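Local coordinates for protein metalloregulator ScaR (PDB 3HRS) that acts as a manganese-responsive transcriptional repressor of the DtxR/MntR family in Streptococcus gordonii, a homodimer that probably binds DNA when metal-activated, at residues 6-11 and 58-63; 12-17 and 24-29; 170-175 and 197-202. All coordinates share one frame; numbering follows the deposited sequence.

Contact 1 (6-11 and 58-63); sequences DYLKCL and YLLTDL
Leu8 and Leu11 of helix 4-13 meet Leu60 and Tyr58 of strand 57-60 in a wholly apolar, helix-on-strand contact. It sits in the N-terminal part of the fold, just where the strand gives way to the long helix 62-84. The pairs run in step along the two elements: the CA atoms of Leu11 and Tyr58 are 8.2 Å apart, and those of Leu8 and Leu60 8.7 Å, so only side chains bridge the gap. Leu8 CD2 touches Leu60 CD2 at 3.8 Å, the two side chains running antiparallel past one another. Leu60 CG lies beside its own backbone N, anti to the carbonyl carbon (chi1 -81°), while Leu8 starts from the flank of its helix and reaches the strand with its end. One turn further on, Leu11 points at the strand and sets CD2 obliquely against the Tyr58 ring, 4.3 Å from CD1. That ring also packs on Met41 of helix 34-46, and its OH has a weak hydrogen bond to Asn23 OD1. Leu60 and Leu8 are backed by helix 62-84, through Leu65 and Val68 for the former and Leu67 for the latter. Thr61, following Leu60, is the N-cap of that helix, its OG1 capping Gly64 N. Strand 57-60 pairs antiparallel with strand 50-53, and this hairpin follows three helices. A helical bundle followed by a two-stranded wing whose second strand packs on the first helix fits the winged helix-turn-helix domain of the DtxR/MntR family.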
loop_
_atom_site.group_PDB
_atom_site.type_symbol
_atom_site.label_atom_id
_atom_site.label_comp_id
_atom_site.label_asym_id
_atom_site.label_seq_id
_atom_site.Cartn_x
_atom_site.Cartn_y
_atom_site.Cartn_z
ATOM N N ASP A 6 -17.236 -6.491 -0.229
ATOM C CA ASP A 6 -17.739 -6.066 1.078
ATOM C C ASP A 6 -19.054 -6.741 1.373
ATOM O O ASP A 6 -19.433 -6.918 2.519
ATOM C CB ASP A 6 -17.949 -4.559 1.126
ATOM C CG ASP A 6 -16.675 -3.794 0.951
ATOM O OD1 ASP A 6 -16.739 -2.699 0.357
ATOM O OD2 ASP A 6 -15.616 -4.285 1.401
ATOM N N TYR A 7 -19.767 -7.103 0.325
ATOM C CA TYR A 7 -21.013 -7.811 0.510
ATOM C C TYR A 7 -20.735 -9.258 0.907
ATOM O O TYR A 7 -21.331 -9.770 1.848
ATOM C CB TYR A 7 -21.843 -7.747 -0.769
ATOM C CG TYR A 7 -22.715 -6.521 -0.890
ATOM C CD1 TYR A 7 -22.257 -5.380 -1.521
ATOM C CD2 TYR A 7 -24.006 -6.521 -0.394
ATOM C CE1 TYR A 7 -23.064 -4.260 -1.641
ATOM C CE2 TYR A 7 -24.816 -5.415 -0.508
ATOM C CZ TYR A 7 -24.344 -4.285 -1.129
ATOM O OH TYR A 7 -25.161 -3.181 -1.241
ATOM N N LEU A 8 -19.830 -9.913 0.182
ATOM C CA LEU A 8 -19.521 -11.319 0.425
ATOM C C LEU A 8 -18.997 -11.495 1.825
ATOM O O LEU A 8 -19.317 -12.491 2.471
ATOM C CB LEU A 8 -18.480 -11.870 -0.554
ATOM C CG LEU A 8 -18.965 -12.753 -1.705
ATOM C CD1 LEU A 8 -17.816 -13.636 -2.135
ATOM C CD2 LEU A 8 -20.169 -13.610 -1.316
ATOM N N LYS A 9 -18.180 -10.547 2.294
ATOM C CA LYS A 9 -17.684 -10.634 3.663
ATOM C C LYS A 9 -18.909 -10.662 4.571
ATOM O O LYS A 9 -19.114 -11.614 5.327
ATOM C CB LYS A 9 -16.784 -9.457 4.011
ATOM C CG LYS A 9 -15.695 -9.777 5.021
ATOM C CD LYS A 9 -16.139 -9.539 6.461
ATOM C CE LYS A 9 -15.865 -8.105 6.902
ATOM N NZ LYS A 9 -14.442 -7.826 7.291
ATOM N N CYS A 10 -19.732 -9.620 4.465
ATOM C CA CYS A 10 -20.967 -9.518 5.230
ATOM C C CYS A 10 -21.765 -10.834 5.214
ATOM O O CYS A 10 -21.870 -11.528 6.218
ATOM C CB CYS A 10 -21.808 -8.355 4.698
ATOM S SG CYS A 10 -23.527 -8.345 5.261
ATOM N N LEU A 11 -22.312 -11.175 4.063
ATOM C CA LEU A 11 -23.046 -12.415 3.897
ATOM C C LEU A 11 -22.335 -13.592 4.527
ATOM O O LEU A 11 -22.970 -14.516 5.031
ATOM C CB LEU A 11 -23.218 -12.696 2.408
ATOM C CG LEU A 11 -24.158 -11.675 1.803
ATOM C CD1 LEU A 11 -23.900 -11.563 0.325
ATOM C CD2 LEU A 11 -25.565 -12.127 2.094
ATOM N N TYR A 58 -29.081 -17.556 1.293
ATOM C CA TYR A 58 -28.043 -17.806 0.300
ATOM C C TYR A 58 -27.002 -18.754 0.858
ATOM O O TYR A 58 -26.744 -18.758 2.061
ATOM C CB TYR A 58 -27.364 -16.519 -0.118
ATOM C CG TYR A 58 -28.297 -15.431 -0.558
ATOM C CD1 TYR A 58 -28.737 -14.476 0.334
ATOM C CD2 TYR A 58 -28.709 -15.336 -1.870
ATOM C CE1 TYR A 58 -29.579 -13.460 -0.064
ATOM C CE2 TYR A 58 -29.550 -14.318 -2.281
ATOM C CZ TYR A 58 -29.981 -13.384 -1.373
ATOM O OH TYR A 58 -30.816 -12.367 -1.774
ATOM N N LEU A 59 -26.424 -19.564 -0.018
ATOM C CA LEU A 59 -25.272 -20.395 0.313
ATOM C C LEU A 59 -24.148 -19.950 -0.583
ATOM O O LEU A 59 -24.378 -19.584 -1.731
ATOM C CB LEU A 59 -25.549 -21.876 0.032
ATOM C CG LEU A 59 -26.223 -22.830 1.031
ATOM C CD1 LEU A 59 -27.251 -22.121 1.857
ATOM C CD2 LEU A 59 -26.848 -24.038 0.286
ATOM N N LEU A 60 -22.927 -19.995 -0.083
ATOM C CA LEU A 60 -21.795 -19.638 -0.925
ATOM C C LEU A 60 -21.279 -20.838 -1.709
ATOM O O LEU A 60 -21.277 -21.990 -1.229
ATOM C CB LEU A 60 -20.669 -19.001 -0.122
ATOM C CG LEU A 60 -20.930 -17.524 0.153
ATOM C CD1 LEU A 60 -22.084 -17.411 1.119
ATOM C CD2 LEU A 60 -19.706 -16.843 0.722
ATOM N N THR A 61 -20.845 -20.547 -2.927
ATOM C CA THR A 61 -20.297 -21.551 -3.801
ATOM C C THR A 61 -18.826 -21.687 -3.483
ATOM O O THR A 61 -18.280 -20.838 -2.779
ATOM C CB THR A 61 -20.449 -21.112 -5.264
ATOM O OG1 THR A 61 -19.551 -20.033 -5.513
ATOM C CG2 THR A 61 -21.871 -20.636 -5.512
ATOM N N ASP A 62 -18.177 -22.735 -3.989
ATOM C CA ASP A 62 -16.741 -22.807 -3.835
ATOM C C ASP A 62 -16.072 -21.515 -4.351
ATOM O O ASP A 62 -15.218 -20.930 -3.677
ATOM C CB ASP A 62 -16.140 -24.059 -4.469
ATOM C CG ASP A 62 -14.634 -24.173 -4.214
ATOM O OD1 ASP A 62 -13.857 -23.490 -4.941
ATOM O OD2 ASP A 62 -14.234 -24.926 -3.283
ATOM N N LEU A 63 -16.468 -21.031 -5.514
ATOM C CA LEU A 63 -15.857 -19.775 -5.977
ATOM C C LEU A 63 -16.066 -18.655 -4.943
ATOM O O LEU A 63 -15.137 -17.882 -4.667
ATOM C CB LEU A 63 -16.392 -19.351 -7.338
ATOM C CG LEU A 63 -15.635 -18.262 -8.079
ATOM C CD1 LEU A 63 -14.540 -18.894 -8.922
ATOM C CD2 LEU A 63 -16.571 -17.478 -8.954
#

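Contact 2 (12-17 and 24-29); sequences YELGTR and KEIAQL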
loop_
_atom_site.group_PDB
_atom_site.type_symbol
_atom_site.label_atom_id
_atom_site.label_comp_id
_atom_site.label_asym_id
_atom_site.label_seq_id
_atom_site.Cartn_x
_atom_site.Cartn_y
_atom_site.Cartn_z
ATOM N N TYR A 12 -21.013 -13.580 4.447
ATOM C CA TYR A 12 -20.240 -14.711 4.908
ATOM C C TYR A 12 -20.389 -14.823 6.405
ATOM O O TYR A 12 -20.771 -15.874 6.909
ATOM C CB TYR A 12 -18.775 -14.541 4.557
ATOM C CG TYR A 12 -17.909 -15.591 5.189
ATOM C CD1 TYR A 12 -17.080 -15.288 6.281
ATOM C CD2 TYR A 12 -17.932 -16.896 4.713
ATOM C CE1 TYR A 12 -16.290 -16.261 6.862
ATOM C CE2 TYR A 12 -17.151 -17.874 5.291
ATOM C CZ TYR A 12 -16.330 -17.558 6.361
ATOM O OH TYR A 12 -15.565 -18.560 6.915
ATOM N N GLU A 13 -20.091 -13.733 7.110
ATOM C CA GLU A 13 -20.250 -13.698 8.556
ATOM C C GLU A 13 -21.721 -13.738 8.953
ATOM O O GLU A 13 -22.064 -14.205 10.041
ATOM C CB GLU A 13 -19.530 -12.491 9.190
ATOM C CG GLU A 13 -19.718 -11.154 8.500
ATOM C CD GLU A 13 -18.609 -10.160 8.862
ATOM O OE1 GLU A 13 -17.557 -10.608 9.378
ATOM O OE2 GLU A 13 -18.784 -8.938 8.632
ATOM N N LEU A 14 -22.586 -13.268 8.063
ATOM C CA LEU A 14 -24.019 -13.245 8.343
ATOM C C LEU A 14 -24.593 -14.653 8.380
ATOM O O LEU A 14 -25.767 -14.847 8.685
ATOM C CB LEU A 14 -24.760 -12.412 7.302
ATOM C CG LEU A 14 -26.144 -11.926 7.703
ATOM C CD1 LEU A 14 -26.170 -11.696 9.184
ATOM C CD2 LEU A 14 -26.497 -10.651 6.964
ATOM N N GLY A 15 -23.752 -15.636 8.080
ATOM C CA GLY A 15 -24.177 -17.020 8.044
ATOM C C GLY A 15 -23.386 -17.910 8.973
ATOM O O GLY A 15 -23.577 -19.126 8.969
ATOM N N THR A 16 -22.480 -17.321 9.753
ATOM C CA THR A 16 -21.848 -18.056 10.842
ATOM C C THR A 16 -22.858 -18.102 11.969
ATOM O O THR A 16 -22.714 -18.868 12.920
ATOM C CB THR A 16 -20.552 -17.394 11.338
ATOM O OG1 THR A 16 -20.737 -15.975 11.401
ATOM C CG2 THR A 16 -19.389 -17.719 10.410
ATOM N N ARG A 17 -23.880 -17.259 11.850
ATOM C CA ARG A 17 -25.053 -17.310 12.718
ATOM C C ARG A 17 -26.210 -17.948 11.928
ATOM O O ARG A 17 -27.195 -17.274 11.597
ATOM C CB ARG A 17 -25.411 -15.897 13.200
ATOM C CG ARG A 17 -24.239 -15.168 13.872
ATOM C CD ARG A 17 -24.101 -13.714 13.406
ATOM N NE ARG A 17 -22.696 -13.299 13.329
ATOM C CZ ARG A 17 -22.270 -12.110 12.904
ATOM N NH1 ARG A 17 -23.138 -11.183 12.516
ATOM N NH2 ARG A 17 -20.966 -11.847 12.868
ATOM N N LYS A 24 -33.429 -7.350 4.132
ATOM C CA LYS A 24 -33.574 -6.347 5.183
ATOM C C LYS A 24 -32.269 -6.334 5.980
ATOM O O LYS A 24 -31.661 -5.280 6.182
ATOM C CB LYS A 24 -34.791 -6.670 6.085
ATOM C CG LYS A 24 -35.368 -5.480 6.913
ATOM C CD LYS A 24 -36.746 -5.789 7.579
ATOM C CE LYS A 24 -37.346 -4.550 8.294
ATOM N NZ LYS A 24 -38.730 -4.715 8.864
ATOM N N GLU A 25 -31.830 -7.519 6.398
ATOM C CA GLU A 25 -30.619 -7.668 7.193
ATOM C C GLU A 25 -29.387 -7.238 6.420
ATOM O O GLU A 25 -28.522 -6.539 6.954
ATOM C CB GLU A 25 -30.460 -9.105 7.693
ATOM C CG GLU A 25 -30.760 -9.265 9.176
ATOM C CD GLU A 25 -30.237 -10.574 9.734
ATOM O OE1 GLU A 25 -29.806 -10.600 10.916
ATOM O OE2 GLU A 25 -30.248 -11.568 8.976
ATOM N N ILE A 26 -29.312 -7.656 5.162
ATOM C CA ILE A 26 -28.234 -7.214 4.298
ATOM C C ILE A 26 -28.272 -5.700 4.149
ATOM O O ILE A 26 -27.240 -5.042 4.179
ATOM C CB ILE A 26 -28.302 -7.882 2.915
ATOM C CG1 ILE A 26 -27.944 -9.366 3.027
ATOM C CG2 ILE A 26 -27.361 -7.183 1.938
ATOM C CD1 ILE A 26 -28.305 -10.183 1.814
ATOM N N ALA A 27 -29.464 -5.147 3.990
ATOM C CA ALA A 27 -29.595 -3.706 3.864
ATOM C C ALA A 27 -29.163 -3.044 5.165
ATOM O O ALA A 27 -28.553 -1.976 5.158
ATOM C CB ALA A 27 -31.017 -3.331 3.532
ATOM N N GLN A 28 -29.471 -3.703 6.277
ATOM C CA GLN A 28 -29.129 -3.197 7.596
ATOM C C GLN A 28 -27.623 -3.183 7.827
ATOM O O GLN A 28 -27.048 -2.150 8.179
ATOM C CB GLN A 28 -29.783 -4.049 8.676
ATOM C CG GLN A 28 -31.173 -3.601 9.072
ATOM C CD GLN A 28 -31.737 -4.433 10.204
ATOM O OE1 GLN A 28 -31.200 -5.494 10.541
ATOM N NE2 GLN A 28 -32.825 -3.957 10.800
ATOM N N LEU A 29 -26.990 -4.335 7.638
ATOM C CA LEU A 29 -25.569 -4.473 7.919
ATOM C C LEU A 29 -24.737 -3.584 7.007
ATOM O O LEU A 29 -23.711 -3.047 7.424
ATOM C CB LEU A 29 -25.117 -5.928 7.770
ATOM C CG LEU A 29 -25.246 -6.899 8.948
ATOM C CD1 LEU A 29 -26.701 -7.117 9.340
ATOM C CD2 LEU A 29 -24.566 -8.228 8.607
#
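Leu14 and Ile26 are the nearest backbone neighbours, CA to CA 8.4 Å, where a type I turn from Glu13 to Thr16 ends helix 4-13 beside helix 23-30. The latter is the first helix of the helix-turn-helix unit of this winged DNA-binding domain, and helix 34-46 is the second. Leu14 carries the contact. With CG anti to the backbone N (chi1 -161°), its isobutyl group points from the turn at helix 23-30. There it meets Leu29, whose CD2 lies 3.5 Å from Leu14 CD2 and 3.9 Å from Leu14 CD1, so that one methyl fits against both branches of the fork as the two side chains cross obliquely. One helical turn before Leu29, the chain of Glu25, extended beyond CG, brings OE2 to 4.1 Å from Leu14 CD1; this is a van der Waals neighbour to a methyl and supplies no polar link. Ile26 flanks the group more loosely, with CG1 4.4 Å from Leu14 CD2, and turns its bulk to Tyr7 and Leu11 of helix 4-13 and to Val37 and Met41 of helix 34-46. The turn is secured at Glu13 O, which accepts two hydrogen bonds from one residue: Thr16 N at 3.2 Å, and Thr16 OG1 at 2.6 Å. The hydroxyl approaches with a C=O...O angle of 125°, tilted 21° from the carbonyl plane. The same Glu13 O also lies above one face of the Arg17 guanidinium, offset toward its rim.

Contact 3 (170-175 and 197-202); sequences NGLQVG and QEIQLA
The flat carboxamide of Asn170 carries the Ile199 CD1 methyl over one of its faces, 3.5 Å from CG, with Asn170 CB still nearer to that methyl at 3.4 Å. Here the loop after helix 161-168 packs on strand 197-201, an outer strand of the antiparallel sheet in the SH3-like FeoA domain. Ile199 reaches the loop because its CG1 is anti to the backbone N (chi1 -162°), which carries CD1 out to the asparagine. The loop is shaped by a Schellman motif that ends helix 161-168: Gly171, at positive phi, is its C-prime residue, and Leu172 N bonds back to Leu167 O. After this reversal the buried Leu172 points at the strand; Leu172 also packs on Leu167 and on Leu154 of strand 150-157. Further along the loop, Val174 touches His124, a zinc-binding residue of this protein, with no metal bound to this chain. Ile199 and Leu201, two residues apart, present their ends to the same loop, and Leu172 CD1 serves both: it lies 4.4 Å from Ile199 CD1 and 4.2 Å from Leu201 CD2.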
loop_
_atom_site.group_PDB
_atom_site.type_symbol
_atom_site.label_atom_id
_atom_site.label_comp_id
_atom_site.label_asym_id
_atom_site.label_seq_id
_atom_site.Cartn_x
_atom_site.Cartn_y
_atom_site.Cartn_z
ATOM N N ASN A 170 -11.503 -1.563 28.548
ATOM C CA ASN A 170 -11.778 -2.434 29.688
ATOM C C ASN A 170 -10.645 -3.442 29.840
ATOM O O ASN A 170 -10.805 -4.494 30.469
ATOM C CB ASN A 170 -13.118 -3.161 29.526
ATOM C CG ASN A 170 -14.319 -2.271 29.831
ATOM O OD1 ASN A 170 -15.256 -2.177 29.030
ATOM N ND2 ASN A 170 -14.302 -1.620 30.999
ATOM N N GLY A 171 -9.505 -3.120 29.227
ATOM C CA GLY A 171 -8.305 -3.936 29.317
ATOM C C GLY A 171 -8.503 -5.393 28.950
ATOM O O GLY A 171 -7.970 -6.292 29.601
ATOM N N LEU A 172 -9.286 -5.624 27.904
ATOM C CA LEU A 172 -9.468 -6.958 27.372
ATOM C C LEU A 172 -8.657 -7.046 26.113
ATOM O O LEU A 172 -8.782 -6.206 25.232
ATOM C CB LEU A 172 -10.938 -7.229 27.091
ATOM C CG LEU A 172 -11.636 -7.783 28.327
ATOM C CD1 LEU A 172 -13.123 -7.596 28.220
ATOM C CD2 LEU A 172 -11.273 -9.249 28.511
ATOM N N GLN A 173 -7.806 -8.056 26.036
ATOM C CA GLN A 173 -6.779 -8.092 25.008
ATOM C C GLN A 173 -6.507 -9.525 24.604
ATOM O O GLN A 173 -6.485 -10.436 25.429
ATOM C CB GLN A 173 -5.494 -7.416 25.507
ATOM C CG GLN A 173 -4.365 -7.322 24.481
ATOM C CD GLN A 173 -3.042 -6.839 25.091
ATOM O OE1 GLN A 173 -3.030 -6.153 26.117
ATOM N NE2 GLN A 173 -1.924 -7.203 24.459
ATOM N N VAL A 174 -6.312 -9.727 23.314
ATOM C CA VAL A 174 -6.044 -11.061 22.844
ATOM C C VAL A 174 -4.797 -11.548 23.544
ATOM O O VAL A 174 -3.733 -10.947 23.400
ATOM C CB VAL A 174 -5.794 -11.082 21.334
ATOM C CG1 VAL A 174 -6.016 -12.475 20.806
ATOM C CG2 VAL A 174 -6.702 -10.076 20.638
ATOM N N GLY A 175 -4.927 -12.630 24.299
ATOM C CA GLY A 175 -3.791 -13.204 24.988
ATOM C C GLY A 175 -3.978 -13.279 26.491
ATOM O O GLY A 175 -3.614 -14.281 27.105
ATOM N N GLN A 197 -10.068 -8.000 38.443
ATOM C CA GLN A 197 -11.149 -7.019 38.493
ATOM C C GLN A 197 -12.396 -7.558 37.791
ATOM O O GLN A 197 -12.303 -8.153 36.712
ATOM C CB GLN A 197 -10.700 -5.711 37.843
ATOM C CG GLN A 197 -11.284 -4.459 38.469
ATOM C CD GLN A 197 -10.491 -3.219 38.100
ATOM O OE1 GLN A 197 -10.082 -3.047 36.947
ATOM N NE2 GLN A 197 -10.267 -2.347 39.078
ATOM N N GLU A 198 -13.557 -7.354 38.411
ATOM C CA GLU A 198 -14.812 -7.871 37.876
ATOM C C GLU A 198 -15.328 -6.968 36.765
ATOM O O GLU A 198 -15.059 -5.766 36.752
ATOM C CB GLU A 198 -15.857 -8.012 38.982
ATOM C CG GLU A 198 -17.016 -8.938 38.639
ATOM C CD GLU A 198 -17.813 -9.354 39.872
ATOM O OE1 GLU A 198 -18.558 -10.355 39.798
ATOM O OE2 GLU A 198 -17.693 -8.684 40.921
ATOM N N ILE A 199 -16.068 -7.553 35.833
ATOM C CA ILE A 199 -16.540 -6.819 34.676
ATOM C C ILE A 199 -17.741 -7.550 34.075
ATOM O O ILE A 199 -17.785 -8.782 34.070
ATOM C CB ILE A 199 -15.403 -6.679 33.652
ATOM C CG1 ILE A 199 -15.709 -5.569 32.648
ATOM C CG2 ILE A 199 -15.143 -8.007 32.956
ATOM C CD1 ILE A 199 -14.563 -5.276 31.703
ATOM N N GLN A 200 -18.722 -6.795 33.584
ATOM C CA GLN A 200 -19.952 -7.398 33.074
ATOM C C GLN A 200 -20.190 -7.112 31.585
ATOM O O GLN A 200 -20.316 -5.957 31.183
ATOM C CB GLN A 200 -21.146 -6.888 33.879
ATOM C CG GLN A 200 -20.816 -6.473 35.310
ATOM C CD GLN A 200 -20.691 -7.651 36.247
ATOM O OE1 GLN A 200 -21.350 -8.678 36.063
ATOM N NE2 GLN A 200 -19.844 -7.512 37.265
ATOM N N LEU A 201 -20.263 -8.155 30.763
ATOM C CA LEU A 201 -20.543 -7.957 29.341
ATOM C C LEU A 201 -21.972 -8.351 29.005
ATOM O O LEU A 201 -22.526 -9.298 29.565
ATOM C CB LEU A 201 -19.609 -8.772 28.445
ATOM C CG LEU A 201 -18.130 -9.031 28.728
ATOM C CD1 LEU A 201 -17.599 -9.958 27.634
ATOM C CD2 LEU A 201 -17.319 -7.738 28.807
ATOM N N ALA A 202 -22.557 -7.621 28.067
ATOM C CA ALA A 202 -23.861 -7.971 27.541
ATOM C C ALA A 202 -23.733 -9.083 26.505
ATOM O O ALA A 202 -22.635 -9.422 26.066
ATOM C CB ALA A 202 -24.519 -6.748 26.927
#

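How the contacts relate
From the N terminus, helix 4-13 supplies contact 1, and the turn that ends it supplies contact 2. Contact 2 closes a short loop onto helix 23-30; contact 1 closes a larger one that encloses it and takes in helix 34-46 and strand 50-53 before returning on strand 57-60. The two nested contacts share one apolar interior, with Leu11 CD2 3.4 Å from Ile26 CD1 and Cys10 SG 3.5 Å from Leu29 CD2, joining wing and helix-turn-helix. Contact 3 follows in series within the FeoA domain, bringing strand 197-201 back to the loop after helix 161-168. Its centre lies about 32 Å from that of contact 1 and about 26 Å from that of contact 2.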